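Side-chain contacts in UTP--glucose-1-phosphate uridylyltransferase (Acinetobacter baumannii, PDB 6IKX), which catalyses the transfer of a uridylyl group from UTP to alpha-D-glucose 1-phosphate, yielding UDP-glucose and diphosphate: residues 29-34 with 276-281; 42-47 with 91-96; 126-131 with 141-146; 252-257 with 268-273. The protein carries 1 engineered substitution. All blocks are in the same frame, centred on the assembly; numbering follows the deposited sequence.

Contact 1: residues 29-34 with 276-281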
loop_
_atom_site.group_PDB
_atom_site.type_symbol
_atom_site.label_atom_id
_atom_site.label_comp_id
_atom_site.label_asym_id
_atom_site.label_seq_id
_atom_site.Cartn_x
_atom_site.Cartn_y
_atom_site.Cartn_z
ATOM N N THR A 29 12.252 -13.104 5.920
ATOM C CA THR A 29 12.085 -14.509 5.503
ATOM C C THR A 29 13.036 -15.346 6.342
ATOM O O THR A 29 14.187 -14.984 6.510
ATOM C CB THR A 29 12.040 -14.706 3.975
ATOM O OG1 THR A 29 12.845 -15.841 3.635
ATOM C CG2 THR A 29 12.412 -13.469 3.185
ATOM N N VAL A 30 12.503 -16.427 6.895
ATOM C CA VAL A 30 13.262 -17.360 7.756
ATOM C C VAL A 30 13.159 -18.724 7.096
ATOM O O VAL A 30 12.120 -19.385 7.260
ATOM C CB VAL A 30 12.695 -17.332 9.176
ATOM C CG1 VAL A 30 13.289 -18.433 10.051
ATOM C CG2 VAL A 30 12.895 -15.950 9.776
ATOM N N VAL A 31 14.169 -19.057 6.299
ATOM C CA VAL A 31 14.189 -20.247 5.406
ATOM C C VAL A 31 13.318 -19.949 4.181
ATOM O O VAL A 31 13.861 -19.605 3.120
ATOM C CB VAL A 31 13.728 -21.527 6.128
ATOM C CG1 VAL A 31 14.082 -22.765 5.330
ATOM C CG2 VAL A 31 14.293 -21.620 7.530
ATOM N N ASP A 32 12.009 -20.114 4.291
ATOM C CA ASP A 32 11.126 -19.976 3.116
ATOM C C ASP A 32 9.782 -19.341 3.476
ATOM O O ASP A 32 8.887 -19.404 2.594
ATOM C CB ASP A 32 10.914 -21.371 2.533
ATOM C CG ASP A 32 10.096 -22.303 3.426
ATOM O OD1 ASP A 32 9.916 -21.975 4.608
ATOM O OD2 ASP A 32 9.631 -23.348 2.911
ATOM N N ARG A 33 9.597 -18.800 4.691
ATOM C CA ARG A 33 8.348 -18.068 5.055
ATOM C C ARG A 33 8.635 -16.900 6.009
ATOM O O ARG A 33 9.640 -16.856 6.691
ATOM C CB ARG A 33 7.384 -19.086 5.662
ATOM C CG ARG A 33 7.867 -19.631 6.989
ATOM C CD ARG A 33 7.367 -21.015 7.330
ATOM N NE ARG A 33 7.737 -21.989 6.318
ATOM C CZ ARG A 33 6.892 -22.694 5.579
ATOM N NH1 ARG A 33 5.585 -22.576 5.738
ATOM N NH2 ARG A 33 7.365 -23.519 4.675
ATOM N N PRO A 34 7.778 -15.872 6.115
ATOM C CA PRO A 34 8.061 -14.767 7.034
ATOM C C PRO A 34 8.062 -15.221 8.514
ATOM O O PRO A 34 7.383 -16.190 8.883
ATOM C CB PRO A 34 6.914 -13.797 6.681
ATOM C CG PRO A 34 5.788 -14.738 6.334
ATOM C CD PRO A 34 6.493 -15.726 5.430
ATOM N N PRO A 276 11.224 -29.836 6.909
ATOM C CA PRO A 276 10.845 -31.232 6.690
ATOM C C PRO A 276 11.082 -31.605 5.222
ATOM O O PRO A 276 11.183 -32.783 4.926
ATOM C CB PRO A 276 9.354 -31.294 7.039
ATOM C CG PRO A 276 8.859 -29.853 6.881
ATOM C CD PRO A 276 10.062 -28.958 7.125
ATOM N N LYS A 277 11.200 -30.585 4.365
ATOM C CA LYS A 277 11.397 -30.739 2.905
ATOM C C LYS A 277 12.816 -30.322 2.491
ATOM O O LYS A 277 13.354 -31.025 1.656
ATOM C CB LYS A 277 10.276 -29.999 2.173
ATOM C CG LYS A 277 9.422 -30.877 1.263
ATOM C CD LYS A 277 7.978 -30.433 1.106
ATOM C CE LYS A 277 7.006 -31.132 2.031
ATOM N NZ LYS A 277 7.187 -32.602 2.030
ATOM N N LEU A 278 13.453 -29.308 3.097
ATOM C CA LEU A 278 14.787 -28.788 2.646
ATOM C C LEU A 278 15.929 -29.178 3.576
ATOM O O LEU A 278 17.066 -28.920 3.200
ATOM C CB LEU A 278 14.733 -27.269 2.599
ATOM C CG LEU A 278 13.652 -26.701 1.701
ATOM C CD1 LEU A 278 13.270 -25.321 2.185
ATOM C CD2 LEU A 278 14.118 -26.689 0.245
ATOM N N GLY A 279 15.636 -29.686 4.772
ATOM C CA GLY A 279 16.608 -29.889 5.862
ATOM C C GLY A 279 17.887 -30.528 5.354
ATOM O O GLY A 279 18.985 -29.881 5.459
ATOM N N MET A 280 17.758 -31.729 4.784
ATOM C CA MET A 280 18.924 -32.571 4.404
ATOM C C MET A 280 19.685 -31.925 3.238
ATOM O O MET A 280 20.932 -31.908 3.298
ATOM C CB MET A 280 18.507 -34.000 4.052
ATOM C CG MET A 280 18.169 -34.869 5.268
ATOM S SD MET A 280 19.543 -35.270 6.414
ATOM C CE MET A 280 20.835 -35.951 5.364
ATOM N N GLU A 281 18.999 -31.367 2.236
ATOM C CA GLU A 281 19.701 -30.670 1.131
ATOM C C GLU A 281 20.408 -29.437 1.705
ATOM O O GLU A 281 21.522 -29.154 1.270
ATOM C CB GLU A 281 18.744 -30.296 0.012
ATOM C CG GLU A 281 18.342 -31.484 -0.834
ATOM C CD GLU A 281 17.079 -31.251 -1.650
ATOM O OE1 GLU A 281 16.096 -30.706 -1.090
ATOM O OE2 GLU A 281 17.084 -31.599 -2.843
#

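Contact 2: residues 42-47 with 91-96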
loop_
_atom_site.group_PDB
_atom_site.type_symbol
_atom_site.label_atom_id
_atom_site.label_comp_id
_atom_site.label_asym_id
_atom_site.label_seq_id
_atom_site.Cartn_x
_atom_site.Cartn_y
_atom_site.Cartn_z
ATOM N N GLU A 42 2.787 -21.144 16.455
ATOM C CA GLU A 42 2.998 -21.432 17.904
ATOM C C GLU A 42 1.702 -21.145 18.694
ATOM O O GLU A 42 1.313 -21.980 19.520
ATOM C CB GLU A 42 4.227 -20.639 18.383
ATOM C CG GLU A 42 4.506 -20.644 19.895
ATOM C CD GLU A 42 5.545 -19.609 20.351
ATOM O OE1 GLU A 42 5.793 -19.480 21.592
ATOM O OE2 GLU A 42 6.144 -18.928 19.470
ATOM N N ALA A 43 1.064 -19.999 18.462
ATOM C CA ALA A 43 -0.172 -19.558 19.151
ATOM C C ALA A 43 -1.311 -20.562 18.920
ATOM O O ALA A 43 -1.994 -21.008 19.897
ATOM C CB ALA A 43 -0.574 -18.204 18.635
ATOM N N VAL A 44 -1.548 -20.851 17.646
ATOM C CA VAL A 44 -2.677 -21.676 17.143
ATOM C C VAL A 44 -2.535 -23.086 17.728
ATOM O O VAL A 44 -3.561 -23.652 18.162
ATOM C CB VAL A 44 -2.699 -21.638 15.605
ATOM C CG1 VAL A 44 -3.436 -22.834 15.019
ATOM C CG2 VAL A 44 -3.327 -20.335 15.096
ATOM N N GLU A 45 -1.303 -23.576 17.826
ATOM C CA GLU A 45 -0.967 -24.921 18.366
ATOM C C GLU A 45 -0.930 -24.941 19.905
ATOM O O GLU A 45 -0.597 -26.005 20.449
ATOM C CB GLU A 45 0.364 -25.399 17.782
ATOM C CG GLU A 45 0.171 -26.221 16.520
ATOM C CD GLU A 45 1.381 -26.247 15.621
ATOM O OE1 GLU A 45 2.476 -26.217 16.175
ATOM O OE2 GLU A 45 1.216 -26.277 14.381
ATOM N N ALA A 46 -1.264 -23.831 20.577
ATOM C CA ALA A 46 -1.539 -23.763 22.027
ATOM C C ALA A 46 -3.013 -23.421 22.261
ATOM O O ALA A 46 -3.392 -23.056 23.402
ATOM C CB ALA A 46 -0.612 -22.749 22.634
ATOM N N GLY A 47 -3.808 -23.535 21.199
ATOM C CA GLY A 47 -5.275 -23.423 21.211
ATOM C C GLY A 47 -5.745 -21.995 21.050
ATOM O O GLY A 47 -6.930 -21.750 21.339
ATOM N N ILE A 91 -3.158 -21.030 5.458
ATOM C CA ILE A 91 -2.008 -20.749 6.354
ATOM C C ILE A 91 -2.501 -20.885 7.795
ATOM O O ILE A 91 -1.766 -21.455 8.625
ATOM C CB ILE A 91 -1.412 -19.373 6.028
ATOM C CG1 ILE A 91 -0.786 -19.378 4.629
ATOM C CG2 ILE A 91 -0.416 -18.964 7.088
ATOM C CD1 ILE A 91 -0.358 -18.008 4.137
ATOM N N VAL A 92 -3.714 -20.430 8.088
ATOM C CA VAL A 92 -4.311 -20.657 9.435
ATOM C C VAL A 92 -5.580 -21.501 9.286
ATOM O O VAL A 92 -6.258 -21.470 8.266
ATOM C CB VAL A 92 -4.560 -19.332 10.186
ATOM C CG1 VAL A 92 -5.689 -18.508 9.561
ATOM N N PRO A 93 -5.961 -22.276 10.319
ATOM C CA PRO A 93 -7.189 -23.066 10.292
ATOM C C PRO A 93 -8.468 -22.231 10.154
ATOM O O PRO A 93 -8.421 -21.042 10.366
ATOM C CB PRO A 93 -7.195 -23.739 11.679
ATOM C CG PRO A 93 -5.731 -23.797 12.015
ATOM C CD PRO A 93 -5.250 -22.420 11.594
ATOM N N GLU A 94 -9.568 -22.909 9.833
ATOM C CA GLU A 94 -10.915 -22.335 9.537
ATOM C C GLU A 94 -11.423 -21.544 10.744
ATOM O O GLU A 94 -11.888 -20.436 10.526
ATOM C CB GLU A 94 -11.935 -23.426 9.173
ATOM C CG GLU A 94 -11.662 -24.815 9.772
ATOM C CD GLU A 94 -10.815 -25.746 8.900
ATOM O OE1 GLU A 94 -9.600 -25.937 9.223
ATOM O OE2 GLU A 94 -11.361 -26.285 7.888
ATOM N N HIS A 95 -11.296 -22.101 11.953
ATOM C CA HIS A 95 -11.769 -21.527 13.243
ATOM C C HIS A 95 -10.896 -20.376 13.802
ATOM O O HIS A 95 -11.229 -19.907 14.906
ATOM C CB HIS A 95 -11.837 -22.652 14.270
ATOM C CG HIS A 95 -10.513 -23.236 14.617
ATOM N ND1 HIS A 95 -9.866 -22.930 15.807
ATOM C CD2 HIS A 95 -9.734 -24.134 13.974
ATOM C CE1 HIS A 95 -8.743 -23.612 15.885
ATOM N NE2 HIS A 95 -8.648 -24.367 14.770
ATOM N N VAL A 96 -9.811 -19.957 13.131
ATOM C CA VAL A 96 -8.884 -18.911 13.647
ATOM C C VAL A 96 -9.166 -17.623 12.874
ATOM O O VAL A 96 -9.117 -17.644 11.640
ATOM C CB VAL A 96 -7.405 -19.335 13.544
ATOM C CG1 VAL A 96 -6.446 -18.180 13.821
ATOM C CG2 VAL A 96 -7.101 -20.503 14.470
#

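Contact 3: residues 126-131 with 141-146. With SO4 (sulfate ion), chain I.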
loop_
_atom_site.group_PDB
_atom_site.type_symbol
_atom_site.label_atom_id
_atom_site.label_comp_id
_atom_site.label_asym_id
_atom_site.label_seq_id
_atom_site.Cartn_x
_atom_site.Cartn_y
_atom_site.Cartn_z
ATOM N N ALA A 126 -3.152 -14.091 25.921
ATOM C CA ALA A 126 -1.697 -14.273 25.797
ATOM C C ALA A 126 -1.117 -13.046 25.063
ATOM O O ALA A 126 -1.879 -12.365 24.375
ATOM C CB ALA A 126 -1.428 -15.605 25.139
ATOM N N VAL A 127 0.169 -12.739 25.269
ATOM C CA VAL A 127 0.951 -11.746 24.471
ATOM C C VAL A 127 2.138 -12.491 23.875
ATOM O O VAL A 127 2.802 -13.228 24.623
ATOM C CB VAL A 127 1.418 -10.551 25.317
ATOM C CG1 VAL A 127 2.304 -9.615 24.516
ATOM C CG2 VAL A 127 0.252 -9.798 25.958
ATOM N N LEU A 128 2.281 -12.436 22.556
ATOM C CA LEU A 128 3.431 -13.026 21.808
ATOM C C LEU A 128 4.194 -11.834 21.231
ATOM O O LEU A 128 3.575 -11.100 20.429
ATOM C CB LEU A 128 3.004 -13.938 20.640
ATOM C CG LEU A 128 2.172 -15.210 20.884
ATOM C CD1 LEU A 128 3.032 -16.476 20.782
ATOM C CD2 LEU A 128 1.382 -15.177 22.177
ATOM N N LEU A 129 5.423 -11.603 21.668
ATOM C CA LEU A 129 6.345 -10.667 20.966
ATOM C C LEU A 129 6.922 -11.440 19.780
ATOM O O LEU A 129 7.666 -12.397 19.936
ATOM C CB LEU A 129 7.449 -10.170 21.899
ATOM C CG LEU A 129 7.031 -9.345 23.120
ATOM C CD1 LEU A 129 8.107 -8.326 23.447
ATOM C CD2 LEU A 129 5.709 -8.630 22.941
ATOM N N PRO A 130 6.589 -11.029 18.549
ATOM C CA PRO A 130 6.940 -11.786 17.345
ATOM C C PRO A 130 8.379 -11.652 16.809
ATOM O O PRO A 130 8.733 -12.373 15.933
ATOM C CB PRO A 130 5.986 -11.164 16.331
ATOM C CG PRO A 130 5.981 -9.703 16.759
ATOM C CD PRO A 130 5.887 -9.772 18.268
ATOM N N ASP A 131 9.203 -10.779 17.374
ATOM C CA ASP A 131 10.652 -10.733 17.043
ATOM C C ASP A 131 11.331 -11.947 17.694
ATOM O O ASP A 131 12.430 -12.281 17.280
ATOM C CB ASP A 131 11.244 -9.355 17.369
ATOM C CG ASP A 131 10.642 -8.675 18.595
ATOM O OD1 ASP A 131 9.372 -8.677 18.742
ATOM O OD2 ASP A 131 11.438 -8.147 19.405
ATOM N N ASN A 141 4.334 -27.333 22.918
ATOM C CA ASN A 141 5.110 -26.058 22.923
ATOM C C ASN A 141 4.979 -25.427 24.315
ATOM O O ASN A 141 4.009 -25.754 25.035
ATOM C CB ASN A 141 4.796 -25.184 21.700
ATOM C CG ASN A 141 3.472 -24.470 21.712
ATOM O OD1 ASN A 141 2.888 -24.224 22.768
ATOM N ND2 ASN A 141 3.021 -24.081 20.525
ATOM N N ASP A 142 5.996 -24.660 24.715
ATOM C CA ASP A 142 6.028 -23.869 25.973
ATOM C C ASP A 142 4.774 -22.989 26.118
ATOM O O ASP A 142 4.326 -22.807 27.244
ATOM C CB ASP A 142 7.275 -22.994 26.052
ATOM C CG ASP A 142 8.573 -23.763 26.227
ATOM O OD1 ASP A 142 8.647 -24.568 27.170
ATOM O OD2 ASP A 142 9.518 -23.520 25.430
ATOM N N LEU A 143 4.228 -22.398 25.061
ATOM C CA LEU A 143 3.076 -21.476 25.258
ATOM C C LEU A 143 1.885 -22.269 25.807
ATOM O O LEU A 143 1.121 -21.721 26.626
ATOM C CB LEU A 143 2.674 -20.771 23.969
ATOM C CG LEU A 143 1.468 -19.849 24.165
ATOM C CD1 LEU A 143 1.795 -18.709 25.108
ATOM C CD2 LEU A 143 0.973 -19.306 22.842
ATOM N N SER A 144 1.705 -23.496 25.328
ATOM C CA SER A 144 0.595 -24.384 25.742
ATOM C C SER A 144 0.836 -24.836 27.186
ATOM O O SER A 144 -0.094 -24.735 28.009
ATOM C CB SER A 144 0.464 -25.513 24.773
ATOM O OG SER A 144 0.223 -26.727 25.443
ATOM N N ARG A 145 2.046 -25.298 27.503
ATOM C CA ARG A 145 2.407 -25.643 28.899
ATOM C C ARG A 145 2.046 -24.471 29.801
ATOM O O ARG A 145 1.387 -24.682 30.822
ATOM C CB ARG A 145 3.902 -25.879 29.054
ATOM C CG ARG A 145 4.318 -27.302 28.754
ATOM C CD ARG A 145 5.779 -27.277 28.411
ATOM N NE ARG A 145 5.972 -28.194 27.324
ATOM C CZ ARG A 145 6.178 -29.482 27.473
ATOM N NH1 ARG A 145 6.239 -30.001 28.684
ATOM N NH2 ARG A 145 6.325 -30.247 26.408
ATOM N N MET A 146 2.521 -23.284 29.426
ATOM C CA MET A 146 2.396 -22.044 30.228
ATOM C C MET A 146 0.921 -21.619 30.361
ATOM O O MET A 146 0.573 -21.166 31.438
ATOM C CB MET A 146 3.243 -20.928 29.611
ATOM C CG MET A 146 3.106 -19.624 30.347
ATOM S SD MET A 146 4.422 -18.471 29.957
ATOM C CE MET A 146 3.575 -17.361 28.832
HETATM S S SO4 I . 7.750 -33.925 28.691
HETATM O O1 SO4 I . 6.517 -33.358 28.210
HETATM O O2 SO4 I . 7.657 -35.357 28.637
HETATM O O3 SO4 I . 7.963 -33.515 30.053
HETATM O O4 SO4 I . 8.857 -33.482 27.872
#

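Contact 4: residues 252-257 with 268-273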
loop_
_atom_site.group_PDB
_atom_site.type_symbol
_atom_site.label_atom_id
_atom_site.label_comp_id
_atom_site.label_asym_id
_atom_site.label_seq_id
_atom_site.Cartn_x
_atom_site.Cartn_y
_atom_site.Cartn_z
ATOM N N GLN A 252 10.980 -25.013 28.272
ATOM C CA GLN A 252 11.649 -26.300 27.983
ATOM C C GLN A 252 12.302 -26.190 26.592
ATOM O O GLN A 252 13.197 -26.979 26.332
ATOM C CB GLN A 252 10.602 -27.397 28.258
ATOM C CG GLN A 252 10.585 -28.559 27.291
ATOM C CD GLN A 252 9.865 -28.149 26.046
ATOM O OE1 GLN A 252 8.849 -27.460 26.118
ATOM N NE2 GLN A 252 10.417 -28.551 24.913
ATOM N N GLY A 253 11.915 -25.206 25.765
ATOM C CA GLY A 253 12.298 -25.098 24.339
ATOM C C GLY A 253 13.431 -24.094 24.154
ATOM O O GLY A 253 14.121 -23.828 25.125
ATOM N N GLN A 254 13.585 -23.520 22.965
ATOM C CA GLN A 254 14.741 -22.659 22.585
ATOM C C GLN A 254 14.224 -21.380 21.906
ATOM O O GLN A 254 13.282 -21.495 21.091
ATOM C CB GLN A 254 15.665 -23.450 21.661
ATOM C CG GLN A 254 17.056 -22.845 21.546
ATOM C CD GLN A 254 18.012 -23.615 20.661
ATOM O OE1 GLN A 254 19.216 -23.343 20.657
ATOM N NE2 GLN A 254 17.489 -24.566 19.895
ATOM N N THR A 255 14.798 -20.209 22.201
ATOM C CA THR A 255 14.370 -18.904 21.614
ATOM C C THR A 255 15.365 -18.459 20.545
ATOM O O THR A 255 16.505 -18.939 20.575
ATOM C CB THR A 255 14.169 -17.831 22.686
ATOM O OG1 THR A 255 15.439 -17.324 23.096
ATOM C CG2 THR A 255 13.430 -18.377 23.887
ATOM N N PHE A 256 14.921 -17.603 19.619
ATOM C CA PHE A 256 15.774 -16.935 18.606
ATOM C C PHE A 256 15.297 -15.508 18.471
ATOM O O PHE A 256 14.096 -15.295 18.212
ATOM C CB PHE A 256 15.705 -17.619 17.246
ATOM C CG PHE A 256 16.020 -19.090 17.280
ATOM C CD1 PHE A 256 15.043 -20.014 17.589
ATOM C CD2 PHE A 256 17.299 -19.547 17.019
ATOM C CE1 PHE A 256 15.342 -21.367 17.640
ATOM C CE2 PHE A 256 17.597 -20.897 17.053
ATOM C CZ PHE A 256 16.620 -21.806 17.388
ATOM N N ASP A 257 16.207 -14.569 18.710
ATOM C CA ASP A 257 15.885 -13.128 18.644
ATOM C C ASP A 257 16.174 -12.678 17.209
ATOM O O ASP A 257 17.367 -12.491 16.912
ATOM C CB ASP A 257 16.634 -12.343 19.722
ATOM C CG ASP A 257 16.361 -10.854 19.626
ATOM O OD1 ASP A 257 15.231 -10.487 19.272
ATOM O OD2 ASP A 257 17.288 -10.076 19.860
ATOM N N VAL A 268 17.677 -18.965 10.970
ATOM C CA VAL A 268 17.703 -19.484 9.577
ATOM C C VAL A 268 18.455 -20.811 9.593
ATOM O O VAL A 268 18.034 -21.719 8.911
ATOM C CB VAL A 268 18.327 -18.490 8.591
ATOM C CG1 VAL A 268 18.506 -19.130 7.217
ATOM C CG2 VAL A 268 17.506 -17.210 8.507
ATOM N N LEU A 269 19.546 -20.908 10.342
ATOM C CA LEU A 269 20.390 -22.131 10.352
ATOM C C LEU A 269 19.658 -23.289 11.038
ATOM O O LEU A 269 19.743 -24.440 10.536
ATOM C CB LEU A 269 21.693 -21.793 11.075
ATOM C CG LEU A 269 22.694 -21.011 10.230
ATOM C CD1 LEU A 269 23.734 -20.399 11.127
ATOM C CD2 LEU A 269 23.349 -21.920 9.192
ATOM N N HIS A 270 19.027 -23.021 12.178
ATOM C CA HIS A 270 18.349 -24.059 13.010
ATOM C C HIS A 270 17.040 -24.487 12.353
ATOM O O HIS A 270 16.847 -25.675 12.225
ATOM C CB HIS A 270 18.139 -23.576 14.461
ATOM C CG HIS A 270 19.368 -23.750 15.282
ATOM N ND1 HIS A 270 19.432 -24.661 16.328
ATOM C CD2 HIS A 270 20.601 -23.213 15.144
ATOM C CE1 HIS A 270 20.648 -24.648 16.824
ATOM N NE2 HIS A 270 21.382 -23.766 16.113
ATOM N N TYR A 271 16.181 -23.546 11.942
ATOM C CA TYR A 271 14.896 -23.849 11.251
ATOM C C TYR A 271 15.163 -24.510 9.891
ATOM O O TYR A 271 14.500 -25.520 9.626
ATOM C CB TYR A 271 14.012 -22.607 11.129
ATOM C CG TYR A 271 13.315 -22.263 12.421
ATOM C CD1 TYR A 271 12.198 -22.965 12.844
ATOM C CD2 TYR A 271 13.803 -21.271 13.249
ATOM C CE1 TYR A 271 11.564 -22.662 14.035
ATOM C CE2 TYR A 271 13.181 -20.957 14.434
ATOM C CZ TYR A 271 12.055 -21.650 14.838
ATOM O OH TYR A 271 11.457 -21.336 16.033
ATOM N N GLY A 272 16.057 -23.940 9.075
ATOM C CA GLY A 272 16.542 -24.511 7.802
ATOM C C GLY A 272 16.916 -25.986 7.928
ATOM O O GLY A 272 16.415 -26.811 7.099
ATOM N N LEU A 273 17.748 -26.340 8.914
ATOM C CA LEU A 273 18.194 -27.752 9.125
ATOM C C LEU A 273 17.011 -28.647 9.516
ATOM O O LEU A 273 17.020 -29.824 9.150
ATOM C CB LEU A 273 19.305 -27.801 10.176
ATOM C CG LEU A 273 20.728 -27.690 9.617
ATOM C CD2 LEU A 273 21.698 -27.298 10.710
#

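Contact 1: residues 29-34 with 276-281
The carboxylate of D32 is met from two sides of its plane. Above one face, the methyl CD1 of L278 comes to 4.2 Å from OD2, while R33 arrives off the other side at the rim of the group. This guanidinium grips side-on, with NE bonded to OD1 at 2.8 Å and NH2 to OD2 at 2.9 Å. Both bonds use the syn side of the carboxylate but are tilted out of its plane, by 29° at OD1, and their N-H angles are far from straight. Beside the acid, V31 adds the apolar half: its CG1, carried anti to the backbone N (chi1 -166°), lies 4.1 Å from L278 CD1, the two side chains sliding past one another in opposite directions. One leucine methyl thus bridges a valine and a carboxylate at the tight connection between the short strands 29-30 and 33-34. OD2 is further tied to H275, just ahead of the segment 276-281, and to K261 of the second subunit. An acid shared among an arginine, a histidine and a lysine from another chain would probably stay ionised even when buried, so a modest hydrophobic touch here sits within a charged network that reaches across the subunit interface.

Contact 2: residues 42-47 with 91-96
P93 and V96 receive V44, which projects from the last turn of helix 35-44, where a Schellman motif ends the helix. G47, with positive phi, is its C-prime residue; I48 N returns to A43 O and G47 N to V44 O, the latter at 3.0 Å. V44 faces the loop leading into strand 97-102, an element of the central sheet in this GT-A nucleotidyltransferase fold. Along that loop, P93 comes first. CG and CD of P93 both lie 3.9 Å from V44 CG1, so the methyl rests against the CG-CD edge of the pyrrolidine. P93 also opens a type I turn that closes with the bond from V96 N to P93 O, 3.3 Å, and this turn folds the chain back so that proline and valine address the same partner. Within the turn, H95 stays short of V44, but one face of its imidazole is covered toward the rim by V96 CG2, and its side chain also touches E49. V96 then brings both of its methyls to the second branch of V44. The forked side chain of V44 divides its work cleanly, because chi1 of 158° sets CG1 beside the carbonyl carbon, facing the proline, and directs CG2 to V96, whose CG2 lies 3.8 Å from V44 CG2 and whose CG1 lies at 4.0 Å from it.

Contact 3: residues 126-131 with 141-146
A126 and L143 mark the nearest backbone approach, with CA atoms 8.7 Å apart where strand 125-128 passes the first turn of helix 142-153. The gap is filled by side chains, chiefly L143. Its CG stands anti to the backbone N (chi1 179°), which sends the fork at the strand, and each branch takes a separate partner. CD2 meets L128 CD1 tip to tip at 4.1 Å, and CD1 lies more loosely against A126 CB, at 4.5 Å. Both strand residues are buried, and L128 also packs on V39 and E42 of helix 35-44. The helix start that carries L143 is fixed by N141 at the N-cap: its OD1 accepts from S144 N at 2.9 Å, nearly in line with the side-chain C=O (175°), thereby satisfying an amide of the first turn. On the far side of the helix, R145 turns outward to a sulfate ion, probably from the crystallisation liquor. Sulfate O1 lies at the edge of the guanidinium, near its plane, but the bond from NH1 is weak at 3.4 Å. R145 NH2 is also bonded to Q140 O. Packing of a helix against a central strand in this way belongs to the alpha/beta nucleotide-binding core of the GT-A fold, and the chain leaves this strand through a short loop that carries D131, a residue seen to bind UDP-glucose and UTP.

Contact 4: residues 252-257 with 268-273
Q254 opens the contact at the start of strand 254-257. Its extended side chain brings NE2 to 4.1 Å from H270 ND1, too far for more than packing, and the amide stands almost perpendicular to the imidazole (87°). Two residues on, F256 supplies the centre. Its ring enters between two successive residues of helix 261-273 and offers a different flank to each. On the H270 side, CZ comes to 3.7 Å from H270 CB, with CE2 close to both CB and CG. On the Y271 side, F256 CD1 approaches Y271 CE2 at 3.8 Å, and CE1 lies scarcely farther from that same atom. Both aromatic pairs are oblique: the phenyl plane makes 52° with the imidazole and 58° with the phenol, and the centroid of F256 is about equally distant from each partner. Y271 extends the cluster to Y38 of helix 35-44, which it meets edge-to-face. Strand 254-257 itself pairs antiparallel with strand 132-135, so this cluster joins a two-stranded sheet to the helix that follows it. The cohesion is therefore probably hydrophobic and dispersive, with the inclined phenyl ring in contact with two helix residues at once.

Overall arrangement
Contacts 2 and 3 meet where helix 35-44 and the turn after it touch the start of helix 142-153: E42 O probably accepts a hydrogen bond from N141 ND2 at 2.9 Å, and A46 CB packs on L143 CD2 at 3.8 Å. D142 then ties contact 3 to contact 4, since its two carboxylate oxygens probably accept from Q252 N and G253 N. Contact 4 leads on to contact 1, where V31 CG2 packs on Y271 CB at 3.7 Å, and both touch the second subunit. The nucleotide site lies nearest contact 3, which contains D131; the F256 side chain of contact 4 is about 9 Å from that of D131, whereas contacts 1 and 2 lie away.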